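Local atomic coordinates of D-alanyl transferase DltD (Enterococcus faecium TX0133A04, PDB entry 6PFX), a protein that probably transfers D-alanine to lipoteichoic acid at the outer face of the cell membrane, in the cell-wall biogenesis of a Gram-positive bacterium. Residues Lys96-Ile102 with Asn287-Ile293; Pro41-Ser45 with Gln82-Met86; Gln64-Arg68 with Ile361-Glu366; Gln321-Phe327 with Tyr375-Phe381. One frame throughout, in Å; residues are numbered along the deposited sequence.

Interaction 1: residues Lys96-Ile102 with Asn287-Ile293; sequences KKVVFII and NEVLFII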
# COMPACT_ATOMS: atom_id res chain seq x y z
N LYS A 96 -0.51 14.07 8.87
CA LYS A 96 -1.73 13.32 8.65
C LYS A 96 -1.67 11.92 9.26
O LYS A 96 -0.61 11.30 9.39
CB LYS A 96 -2.03 13.21 7.16
CG LYS A 96 -2.39 14.55 6.51
CD LYS A 96 -2.85 14.40 5.07
CE LYS A 96 -4.27 13.87 4.99
NZ LYS A 96 -5.38 14.85 5.21
N LYS A 97 -2.84 11.42 9.64
CA LYS A 97 -3.00 10.00 9.87
C LYS A 97 -3.02 9.25 8.54
O LYS A 97 -3.51 9.75 7.52
CB LYS A 97 -4.27 9.73 10.66
CG LYS A 97 -4.17 10.20 12.12
CD LYS A 97 -5.43 9.84 12.87
CE LYS A 97 -5.36 10.23 14.31
NZ LYS A 97 -5.29 11.71 14.42
N VAL A 98 -2.48 8.02 8.58
CA VAL A 98 -2.28 7.17 7.41
C VAL A 98 -2.68 5.74 7.75
O VAL A 98 -2.40 5.25 8.84
CB VAL A 98 -0.80 7.18 6.98
CG1 VAL A 98 -0.57 6.28 5.77
CG2 VAL A 98 -0.33 8.62 6.70
N VAL A 99 -3.32 5.07 6.80
CA VAL A 99 -3.56 3.63 6.87
C VAL A 99 -2.77 3.01 5.73
O VAL A 99 -2.86 3.47 4.59
CB VAL A 99 -5.05 3.29 6.75
CG1 VAL A 99 -5.32 1.78 6.81
CG2 VAL A 99 -5.83 3.94 7.85
N PHE A 100 -2.00 1.98 6.04
CA PHE A 100 -1.12 1.35 5.06
C PHE A 100 -1.30 -0.16 5.15
O PHE A 100 -1.01 -0.75 6.19
CB PHE A 100 0.34 1.74 5.32
CG PHE A 100 1.30 1.39 4.21
CD1 PHE A 100 1.64 0.08 3.97
CD2 PHE A 100 1.88 2.38 3.41
CE1 PHE A 100 2.53 -0.25 2.95
CE2 PHE A 100 2.77 2.05 2.38
CZ PHE A 100 3.09 0.74 2.16
N ILE A 101 -1.71 -0.79 4.06
CA ILE A 101 -1.88 -2.24 4.00
C ILE A 101 -0.61 -2.84 3.40
O ILE A 101 -0.29 -2.56 2.24
CB ILE A 101 -3.11 -2.62 3.16
CG1 ILE A 101 -4.34 -1.78 3.47
CG2 ILE A 101 -3.41 -4.11 3.35
CD1 ILE A 101 -4.83 -1.89 4.84
N ILE A 102 0.09 -3.66 4.18
CA ILE A 102 1.34 -4.31 3.77
C ILE A 102 0.99 -5.68 3.19
O ILE A 102 0.57 -6.57 3.94
CB ILE A 102 2.27 -4.51 4.97
CG1 ILE A 102 2.56 -3.20 5.69
CG2 ILE A 102 3.59 -5.16 4.54
CD1 ILE A 102 3.34 -3.38 6.99
N ASN A 287 3.84 11.52 10.34
CA ASN A 287 2.58 10.83 10.16
C ASN A 287 2.39 9.82 11.29
O ASN A 287 3.33 9.12 11.68
CB ASN A 287 2.58 10.04 8.85
CG ASN A 287 2.56 10.93 7.64
OD1 ASN A 287 3.42 10.82 6.77
ND2 ASN A 287 1.60 11.83 7.58
N GLU A 288 1.17 9.73 11.80
CA GLU A 288 0.78 8.59 12.62
C GLU A 288 0.16 7.57 11.67
O GLU A 288 -0.64 7.93 10.81
CB GLU A 288 -0.23 9.01 13.68
CG GLU A 288 0.38 9.91 14.77
CD GLU A 288 1.27 9.17 15.77
OE1 GLU A 288 1.29 7.92 15.78
OE2 GLU A 288 1.96 9.84 16.56
N VAL A 289 0.56 6.31 11.80
CA VAL A 289 0.21 5.30 10.81
C VAL A 289 -0.36 4.08 11.51
O VAL A 289 0.14 3.66 12.56
CB VAL A 289 1.44 4.87 9.97
CG1 VAL A 289 1.00 4.05 8.74
CG2 VAL A 289 2.29 6.05 9.55
N LEU A 290 -1.41 3.51 10.91
CA LEU A 290 -1.88 2.16 11.22
C LEU A 290 -1.48 1.25 10.06
O LEU A 290 -1.93 1.45 8.92
CB LEU A 290 -3.40 2.12 11.42
CG LEU A 290 -4.04 0.72 11.53
CD1 LEU A 290 -3.56 -0.06 12.76
CD2 LEU A 290 -5.58 0.81 11.52
N PHE A 291 -0.62 0.27 10.34
CA PHE A 291 -0.25 -0.75 9.37
C PHE A 291 -1.12 -1.98 9.57
O PHE A 291 -1.43 -2.35 10.71
CB PHE A 291 1.23 -1.15 9.52
CG PHE A 291 2.19 -0.03 9.20
CD1 PHE A 291 2.59 0.21 7.90
CD2 PHE A 291 2.69 0.79 10.21
CE1 PHE A 291 3.47 1.25 7.59
CE2 PHE A 291 3.57 1.84 9.91
CZ PHE A 291 3.96 2.05 8.60
N ILE A 292 -1.55 -2.58 8.46
CA ILE A 292 -2.39 -3.78 8.46
C ILE A 292 -1.65 -4.86 7.67
O ILE A 292 -1.23 -4.61 6.53
CB ILE A 292 -3.78 -3.49 7.85
CG1 ILE A 292 -4.45 -2.37 8.65
CG2 ILE A 292 -4.64 -4.77 7.80
CD1 ILE A 292 -5.72 -1.78 8.04
N ILE A 293 -1.52 -6.05 8.26
CA ILE A 293 -0.86 -7.19 7.63
C ILE A 293 -1.91 -8.28 7.47
O ILE A 293 -2.34 -8.87 8.47
CB ILE A 293 0.27 -7.74 8.49
CG1 ILE A 293 1.24 -6.63 8.89
CG2 ILE A 293 1.02 -8.79 7.68
CD1 ILE A 293 2.37 -7.06 9.82

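Interaction 2: residues Pro41-Ser45 with Gln82-Met86; sequences PFFGS and QYMMM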
# COMPACT_ATOMS: atom_id res chain seq x y z
N PRO A 41 -5.25 9.21 3.60
CA PRO A 41 -4.71 8.30 2.58
C PRO A 41 -4.70 6.86 3.07
O PRO A 41 -4.32 6.59 4.22
CB PRO A 41 -3.29 8.84 2.33
CG PRO A 41 -2.91 9.48 3.63
CD PRO A 41 -4.20 10.10 4.16
N PHE A 42 -5.19 5.96 2.22
CA PHE A 42 -5.12 4.51 2.42
C PHE A 42 -4.20 3.96 1.33
O PHE A 42 -4.55 3.98 0.14
CB PHE A 42 -6.49 3.85 2.29
CG PHE A 42 -7.36 3.93 3.53
CD1 PHE A 42 -7.71 5.14 4.10
CD2 PHE A 42 -7.86 2.75 4.08
CE1 PHE A 42 -8.53 5.18 5.23
CE2 PHE A 42 -8.68 2.78 5.18
CZ PHE A 42 -9.03 4.00 5.76
N PHE A 43 -3.02 3.51 1.73
CA PHE A 43 -2.03 2.93 0.83
C PHE A 43 -2.15 1.42 0.84
O PHE A 43 -2.46 0.80 1.86
CB PHE A 43 -0.61 3.31 1.26
CG PHE A 43 -0.30 4.77 1.14
CD1 PHE A 43 0.14 5.32 -0.06
CD2 PHE A 43 -0.44 5.61 2.24
CE1 PHE A 43 0.41 6.67 -0.16
CE2 PHE A 43 -0.17 6.96 2.13
CZ PHE A 43 0.27 7.48 0.93
N GLY A 44 -1.87 0.82 -0.31
CA GLY A 44 -1.95 -0.62 -0.41
C GLY A 44 -1.80 -1.10 -1.84
O GLY A 44 -0.88 -0.69 -2.54
N SER A 45 -2.70 -1.98 -2.28
CA SER A 45 -2.69 -2.45 -3.66
C SER A 45 -4.11 -2.87 -4.03
O SER A 45 -5.07 -2.23 -3.58
CB SER A 45 -1.64 -3.53 -3.89
OG SER A 45 -1.65 -4.52 -2.89
N GLN A 82 4.56 3.69 -3.93
CA GLN A 82 3.82 4.49 -2.95
C GLN A 82 4.71 5.51 -2.26
O GLN A 82 4.24 6.59 -1.88
CB GLN A 82 3.00 3.59 -2.04
CG GLN A 82 1.75 3.12 -2.83
CD GLN A 82 0.95 2.01 -2.18
OE1 GLN A 82 -0.15 2.24 -1.69
NE2 GLN A 82 1.47 0.79 -2.25
N TYR A 83 6.01 5.21 -2.12
CA TYR A 83 6.94 6.24 -1.69
C TYR A 83 6.91 7.45 -2.63
O TYR A 83 6.94 8.59 -2.17
CB TYR A 83 8.38 5.71 -1.65
CG TYR A 83 9.40 6.79 -1.31
CD1 TYR A 83 9.58 7.18 -0.00
CD2 TYR A 83 10.16 7.41 -2.30
CE1 TYR A 83 10.51 8.17 0.33
CE2 TYR A 83 11.08 8.41 -1.97
CZ TYR A 83 11.26 8.77 -0.65
OH TYR A 83 12.17 9.75 -0.30
N MET A 84 6.88 7.21 -3.94
CA MET A 84 6.88 8.32 -4.89
C MET A 84 5.60 9.15 -4.75
O MET A 84 5.63 10.37 -4.90
CB MET A 84 6.99 7.82 -6.33
CG MET A 84 8.23 7.04 -6.63
SD MET A 84 9.71 7.94 -6.19
CE MET A 84 9.39 9.52 -6.97
N MET A 85 4.48 8.49 -4.48
CA MET A 85 3.25 9.23 -4.20
C MET A 85 3.41 10.09 -2.96
O MET A 85 3.08 11.28 -2.97
CB MET A 85 2.09 8.26 -4.02
CG MET A 85 1.79 7.42 -5.23
SD MET A 85 0.38 6.33 -4.97
CE MET A 85 0.82 5.00 -6.09
N MET A 86 3.93 9.51 -1.88
CA MET A 86 4.06 10.24 -0.62
C MET A 86 4.99 11.43 -0.77
O MET A 86 4.68 12.54 -0.32
CB MET A 86 4.61 9.32 0.46
CG MET A 86 3.68 8.22 0.88
SD MET A 86 4.51 7.21 2.12
CE MET A 86 3.27 5.95 2.31

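Interaction 3: residues Gln64-Arg68 with Ile361-Glu366; sequences QRNYR and IRPFLE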
# COMPACT_ATOMS: atom_id res chain seq x y z
N GLN A 64 -21.38 8.01 8.62
CA GLN A 64 -21.22 9.46 8.64
C GLN A 64 -20.00 9.89 9.44
O GLN A 64 -20.04 10.83 10.23
CB GLN A 64 -22.49 10.12 9.16
CG GLN A 64 -23.68 9.87 8.26
CD GLN A 64 -24.88 10.68 8.67
OE1 GLN A 64 -25.34 11.53 7.92
NE2 GLN A 64 -25.38 10.42 9.87
N ARG A 65 -18.89 9.20 9.19
CA ARG A 65 -17.68 9.49 9.92
C ARG A 65 -17.04 10.77 9.40
O ARG A 65 -17.35 11.26 8.31
CB ARG A 65 -16.72 8.30 9.82
CG ARG A 65 -17.33 7.01 10.30
CD ARG A 65 -16.28 5.91 10.37
NE ARG A 65 -16.89 4.68 10.87
CZ ARG A 65 -16.32 3.49 10.86
NH1 ARG A 65 -15.10 3.36 10.37
NH2 ARG A 65 -16.98 2.44 11.32
N ASN A 66 -16.09 11.28 10.18
CA ASN A 66 -15.47 12.57 9.92
C ASN A 66 -14.29 12.49 8.94
O ASN A 66 -13.48 13.42 8.88
CB ASN A 66 -15.01 13.18 11.24
CG ASN A 66 -14.77 14.67 11.15
OD1 ASN A 66 -15.46 15.38 10.41
ND2 ASN A 66 -13.78 15.16 11.90
N TYR A 67 -14.16 11.39 8.20
CA TYR A 67 -13.12 11.25 7.20
C TYR A 67 -13.69 10.49 6.01
O TYR A 67 -14.71 9.79 6.10
CB TYR A 67 -11.89 10.48 7.73
CG TYR A 67 -12.21 9.05 8.08
CD1 TYR A 67 -12.73 8.72 9.32
CD2 TYR A 67 -12.02 8.03 7.16
CE1 TYR A 67 -13.05 7.43 9.65
CE2 TYR A 67 -12.35 6.74 7.47
CZ TYR A 67 -12.87 6.44 8.72
OH TYR A 67 -13.20 5.15 9.07
N ARG A 68 -12.98 10.62 4.88
CA ARG A 68 -13.17 9.79 3.70
C ARG A 68 -11.84 9.21 3.26
O ARG A 68 -10.85 9.96 3.09
CB ARG A 68 -13.78 10.65 2.59
CG ARG A 68 -14.05 9.92 1.30
CD ARG A 68 -14.82 10.77 0.27
NE ARG A 68 -16.20 11.07 0.67
CZ ARG A 68 -16.61 12.22 1.19
NH1 ARG A 68 -15.75 13.21 1.41
NH2 ARG A 68 -17.88 12.38 1.51
N ILE A 361 -9.13 0.59 12.55
CA ILE A 361 -9.17 1.84 11.78
C ILE A 361 -10.05 2.86 12.48
O ILE A 361 -9.68 4.03 12.62
CB ILE A 361 -9.67 1.59 10.35
CG1 ILE A 361 -8.64 0.81 9.52
CG2 ILE A 361 -10.10 2.92 9.69
CD1 ILE A 361 -9.25 0.18 8.25
N ARG A 362 -11.25 2.44 12.89
CA ARG A 362 -12.23 3.37 13.44
C ARG A 362 -11.73 4.08 14.69
O ARG A 362 -11.73 5.32 14.70
CB ARG A 362 -13.57 2.65 13.69
CG ARG A 362 -14.73 3.57 14.11
CD ARG A 362 -15.91 2.78 14.69
NE ARG A 362 -15.48 1.98 15.83
CZ ARG A 362 -15.14 2.47 17.02
NH1 ARG A 362 -15.19 3.78 17.25
NH2 ARG A 362 -14.76 1.65 17.99
N PRO A 363 -11.27 3.40 15.74
CA PRO A 363 -10.83 4.16 16.92
C PRO A 363 -9.60 5.03 16.66
O PRO A 363 -9.44 6.08 17.30
CB PRO A 363 -10.58 3.07 17.97
CG PRO A 363 -10.27 1.85 17.15
CD PRO A 363 -11.16 1.94 15.95
N PHE A 364 -8.73 4.63 15.72
CA PHE A 364 -7.59 5.45 15.33
C PHE A 364 -8.05 6.76 14.70
O PHE A 364 -7.72 7.84 15.18
CB PHE A 364 -6.73 4.65 14.35
CG PHE A 364 -5.53 5.39 13.77
CD1 PHE A 364 -4.67 6.12 14.57
CD2 PHE A 364 -5.26 5.31 12.41
CE1 PHE A 364 -3.56 6.78 14.02
CE2 PHE A 364 -4.16 5.92 11.86
CZ PHE A 364 -3.31 6.69 12.66
N LEU A 365 -8.82 6.66 13.62
CA LEU A 365 -9.20 7.85 12.86
C LEU A 365 -10.24 8.70 13.60
O LEU A 365 -10.30 9.91 13.38
CB LEU A 365 -9.70 7.43 11.47
CG LEU A 365 -8.68 6.72 10.56
CD1 LEU A 365 -9.23 6.49 9.14
CD2 LEU A 365 -7.40 7.52 10.49
N GLU A 366 -11.07 8.10 14.46
CA GLU A 366 -12.05 8.86 15.24
C GLU A 366 -11.50 9.31 16.60
O GLU A 366 -12.23 9.97 17.35
CB GLU A 366 -13.33 8.05 15.45
CG GLU A 366 -14.06 7.73 14.15
CD GLU A 366 -15.49 7.23 14.36
OE1 GLU A 366 -16.35 7.52 13.49
OE2 GLU A 366 -15.75 6.58 15.39

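Interaction 4: residues Gln321-Phe327 with Tyr375-Phe381; sequences QLNSQGF and YHLDDAF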
# COMPACT_ATOMS: atom_id res chain seq x y z
N GLN A 321 11.12 -4.36 11.85
CA GLN A 321 11.50 -3.13 11.15
C GLN A 321 10.64 -1.96 11.60
O GLN A 321 11.13 -0.84 11.78
CB GLN A 321 11.37 -3.34 9.63
CG GLN A 321 11.88 -2.16 8.76
CD GLN A 321 11.98 -2.54 7.28
OE1 GLN A 321 11.82 -3.72 6.94
NE2 GLN A 321 12.21 -1.57 6.41
N LEU A 322 9.34 -2.22 11.80
CA LEU A 322 8.41 -1.18 12.23
C LEU A 322 8.67 -0.78 13.68
O LEU A 322 8.95 0.38 13.97
CB LEU A 322 6.98 -1.70 12.02
CG LEU A 322 6.53 -1.77 10.56
CD1 LEU A 322 5.23 -2.53 10.39
CD2 LEU A 322 6.36 -0.37 9.98
N ASN A 323 8.61 -1.76 14.59
CA ASN A 323 8.69 -1.48 16.02
C ASN A 323 10.05 -0.90 16.40
O ASN A 323 10.13 -0.01 17.27
CB ASN A 323 8.45 -2.76 16.82
CG ASN A 323 7.02 -3.25 16.73
OD1 ASN A 323 6.09 -2.49 16.44
ND2 ASN A 323 6.84 -4.53 17.01
N SER A 324 11.13 -1.40 15.80
CA SER A 324 12.45 -0.92 16.18
C SER A 324 12.61 0.56 15.88
O SER A 324 13.50 1.21 16.45
CB SER A 324 13.55 -1.70 15.45
OG SER A 324 13.57 -1.40 14.06
N GLN A 325 11.80 1.10 14.98
CA GLN A 325 11.91 2.49 14.58
C GLN A 325 10.78 3.35 15.12
O GLN A 325 10.74 4.56 14.84
CB GLN A 325 11.96 2.57 13.05
CG GLN A 325 13.13 1.77 12.46
CD GLN A 325 13.24 1.98 10.96
OE1 GLN A 325 13.98 2.86 10.50
NE2 GLN A 325 12.52 1.17 10.20
N GLY A 326 9.89 2.79 15.92
CA GLY A 326 8.86 3.56 16.58
C GLY A 326 7.47 3.44 15.99
O GLY A 326 6.55 4.09 16.51
N PHE A 327 7.30 2.64 14.94
CA PHE A 327 5.98 2.39 14.36
C PHE A 327 5.38 1.22 15.11
O PHE A 327 5.71 0.07 14.85
CB PHE A 327 6.13 2.08 12.88
CG PHE A 327 6.70 3.21 12.04
CD1 PHE A 327 5.87 4.18 11.51
CD2 PHE A 327 8.05 3.26 11.75
CE1 PHE A 327 6.36 5.18 10.72
CE2 PHE A 327 8.55 4.25 10.96
CZ PHE A 327 7.70 5.23 10.45
N TYR A 375 9.80 8.60 16.26
CA TYR A 375 10.52 7.72 15.35
C TYR A 375 12.02 7.82 15.52
O TYR A 375 12.57 8.90 15.78
CB TYR A 375 10.12 8.00 13.91
CG TYR A 375 8.63 7.84 13.69
CD1 TYR A 375 8.02 6.62 13.94
CD2 TYR A 375 7.83 8.89 13.24
CE1 TYR A 375 6.66 6.44 13.75
CE2 TYR A 375 6.47 8.72 13.05
CZ TYR A 375 5.90 7.50 13.31
OH TYR A 375 4.56 7.30 13.12
N HIS A 376 12.68 6.68 15.35
CA HIS A 376 14.13 6.57 15.35
C HIS A 376 14.50 5.77 14.11
O HIS A 376 14.61 4.55 14.16
CB HIS A 376 14.61 5.89 16.62
CG HIS A 376 14.38 6.73 17.83
ND1 HIS A 376 13.29 6.56 18.66
CD2 HIS A 376 15.07 7.78 18.33
CE1 HIS A 376 13.33 7.46 19.63
NE2 HIS A 376 14.40 8.22 19.44
N LEU A 377 14.68 6.47 12.98
CA LEU A 377 15.00 5.79 11.73
C LEU A 377 16.40 5.19 11.76
O LEU A 377 17.34 5.77 12.33
CB LEU A 377 14.87 6.73 10.54
CG LEU A 377 13.46 7.23 10.26
CD1 LEU A 377 13.51 8.37 9.26
CD2 LEU A 377 12.58 6.09 9.74
N ASP A 378 16.54 4.01 11.16
CA ASP A 378 17.83 3.35 11.01
C ASP A 378 18.05 3.04 9.54
O ASP A 378 17.33 2.23 8.95
CB ASP A 378 17.87 2.06 11.82
CG ASP A 378 19.27 1.50 11.93
OD1 ASP A 378 20.18 1.89 11.15
OD2 ASP A 378 19.47 0.67 12.83
N ASP A 379 19.08 3.66 8.97
CA ASP A 379 19.39 3.46 7.56
C ASP A 379 19.94 2.07 7.26
O ASP A 379 20.00 1.70 6.09
CB ASP A 379 20.35 4.57 7.12
CG ASP A 379 19.71 5.96 7.17
OD1 ASP A 379 18.56 6.12 6.74
OD2 ASP A 379 20.39 6.90 7.64
N ALA A 380 20.30 1.28 8.28
CA ALA A 380 20.66 -0.11 8.03
C ALA A 380 19.56 -0.86 7.28
O ALA A 380 19.83 -1.89 6.65
CB ALA A 380 20.93 -0.85 9.34
N PHE A 381 18.31 -0.42 7.40
CA PHE A 381 17.23 -1.15 6.74
C PHE A 381 17.25 -1.00 5.22
O PHE A 381 16.49 -1.69 4.54
CB PHE A 381 15.88 -0.75 7.35
CG PHE A 381 15.66 -1.27 8.75
CD1 PHE A 381 15.49 -2.63 8.98
CD2 PHE A 381 15.56 -0.39 9.82
CE1 PHE A 381 15.26 -3.10 10.25
CE2 PHE A 381 15.36 -0.87 11.10
CZ PHE A 381 15.18 -2.22 11.31
O HOH W 1 15.86 2.22 15.25

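Interaction 1: residues Lys96-Ile102 with Asn287-Ile293
Two neighbouring strands, 97-101 and 288-293, pair in parallel at the buried centre of the five-stranded sheet, their axes 4.7 Å apart at 19°. The backbone bonds follow the parallel pattern, in which the even-numbered residues of 97-101 give and accept: Val-98 N to Glu-288 O and Leu-290 N to Val-98 O, both 2.9 Å, then Phe-100 N to Leu-290 O, 2.9 Å, and Ile-292 N to Phe-100 O, 3.0 Å. At the entrance, Asn-287 ND2 reaches Lys-96 O at 2.9 Å and also bonds Met-93 O, so its amide ties down the incoming loop. Beta-branched and aromatic residues suit an extended, buried backbone. Val-98, Phe-100, Val-289 and Phe-291 share the face packed by helix 271-284; Val-99, Ile-101, Leu-290 and Ile-292 share the other, where Ile-101 CD1 meets Ile-292 CD1 at 3.3 Å. Such a parallel sheet between helices is the core of the three-layer alpha/beta/alpha SGNH-hydrolase fold.

Interaction 2: residues Pro41-Ser45 with Gln82-Met86
Strand 39-43 meets helix 79-89 here in the SGNH-hydrolase-like alpha/beta fold, the helix packing against one face of the parallel sheet. Along Pro-41 to Ser-45, Pro-41 is out of reach of the helix segment and Phe-42 points its CB away from it, into the layer on the opposite face. Phe-43 is directed at the helix, and a flat, apolar ring suits this buried seam because it can offer both face and edge. Phe-43 CZ touches Met-86 CG at 3.5 Å, and the ring edge lies near Met-85 CB. The extended Met-86 side chain (m, t, t) carries its methyl over the ring face, with the sulfur obliquely placed in a Met-aromatic contact, and also reaches Val-278 of helix 271-284. At Gly-44 the strand has ended, leaving backbone polar groups that the amide of Gln-82 can serve with both its ends: Gly-44 N donates to Gln-82 OE1 at 2.6 Å, and Gln-82 NE2 gives a weak bond to Gly-44 O at 2.8 Å. Thr-77 also bonds that carbonyl. Ser-45 makes no contact with the helix, its N instead bonding Glu-47, next to Ser-46, which with His-348 and Asp-345 probably forms a catalytic triad. Over the Phe-43 ring, Met-86 CE stands 3.5 Å from the centroid, in a CH-pi contact.

Interaction 3: residues Gln64-Arg68 with Ile361-Glu366
Side chains alone join the loop 64-68 to the last turn of helix 351-365, and their conformations decide the fit. Tyr-67 takes chi1 p, which lays its ring flat against the helix: Leu-365 CD1 sits 3.6 Å from the centroid of the Tyr-67 ring, 14° off the normal, a CH-pi contact that an m, t leucine makes with a methyl tip. The phenol end also touches the helix one turn earlier, Tyr-67 OH lying 3.9 Å from Ile-361 CG2, a residue that itself packs on the sheet. Arg-65 is nearly fully extended (m, t, t), so its guanidinium passes beside the helix and Arg-65 NH1 donates to Tyr-67 OH at 2.9 Å; the same nitrogen forms a salt bridge with Asp-358, one turn back in the helix. Over one guanidinium face lies the aliphatic part of Arg-362, with Arg-65 NH2 3.6 Å from Arg-362 CD, so two like charges come together without their charged ends meeting. Glu-366 balances them. Glu-366 OE2 forms a salt bridge with Arg-362 NH1 at 3.4 Å, its hydrogen bond weak, while Glu-366 OE1 lies 3.9 Å from Arg-65 NE, a long bridge in which charge alone acts. Just before, Gln-64 with positive phi ends helix 56-62 in a Schellman motif. The whole is a peripheral join of the alpha/beta fold: an apolar patch beside a salt-bridge network, fastening the loop before strand 68-71 to the helix packed on the sheet.

Interaction 4: residues Gln321-Phe327 with Tyr375-Phe381
Gln-325, Phe-381 and Tyr-375 bury the largest areas where the end of helix 308-323 meets the segment 375-381. Gln-325 works through both backbone and side chain. Gln-325 O accepts from His-376 N at 2.9 Å, and Gln-325 OE1 accepts from Asp-378 N, also 2.9 Å; Gln-325 NE2 meanwhile donates to Gln-321 O at 2.9 Å. A glutamine is long enough to bridge helix and loop, and its amide can accept and donate at once. A water adds to the seam, donating to Ser-324 O at 2.8 Å and to His-376 O at 2.9 Å. The CA-to-CB bond of Phe-381 points toward the helix segment, and its ring receives Gln-321 CG over one face, 3.8 Å from the centroid, while its edge lies by Ser-324 OG. The Asx turn of Asp-378, whose OD1 bonds Ala-380 N at 2.9 Å, precedes it. At the other end Tyr-375 stacks offset on Phe-327, with centroids 4.1 Å apart and planes at 26°. Gly-326, just before Phe-327, with phi 104° in a Schellman motif, lets the chain turn; a CB would crowd Tyr-375 CA as well as the preceding carbonyl. Tyr-375 OH bonds Asn-287 O, just before strand 288-293, Gln-321 bonds Gln-276 and Trp-386, and so helix 308-323 is held to helices 271-284 and 384-388 and lies close to edge strand 330-332.

Overall arrangement
From the N terminus, strand 39-43 is met first, and interaction 2 closes the short loop to helix 79-89. The segment 64-68 falls inside that loop but pairs with 361-366, so interaction 3 crosses interaction 2 and closes a span of nearly 300 residues. Interaction 1 is nested within that span; its own loop, largely helical and without a strand, brings back 288-293 beside 97-101. Interaction 4 comes after interaction 1 in series and crosses interaction 3, tying the C-terminal segment to the helix 308-323. Spatially, interaction 1 is central: Phe-43 bonds strand 97-101, Phe-364 packs on it, and Asn-287 meets Tyr-375.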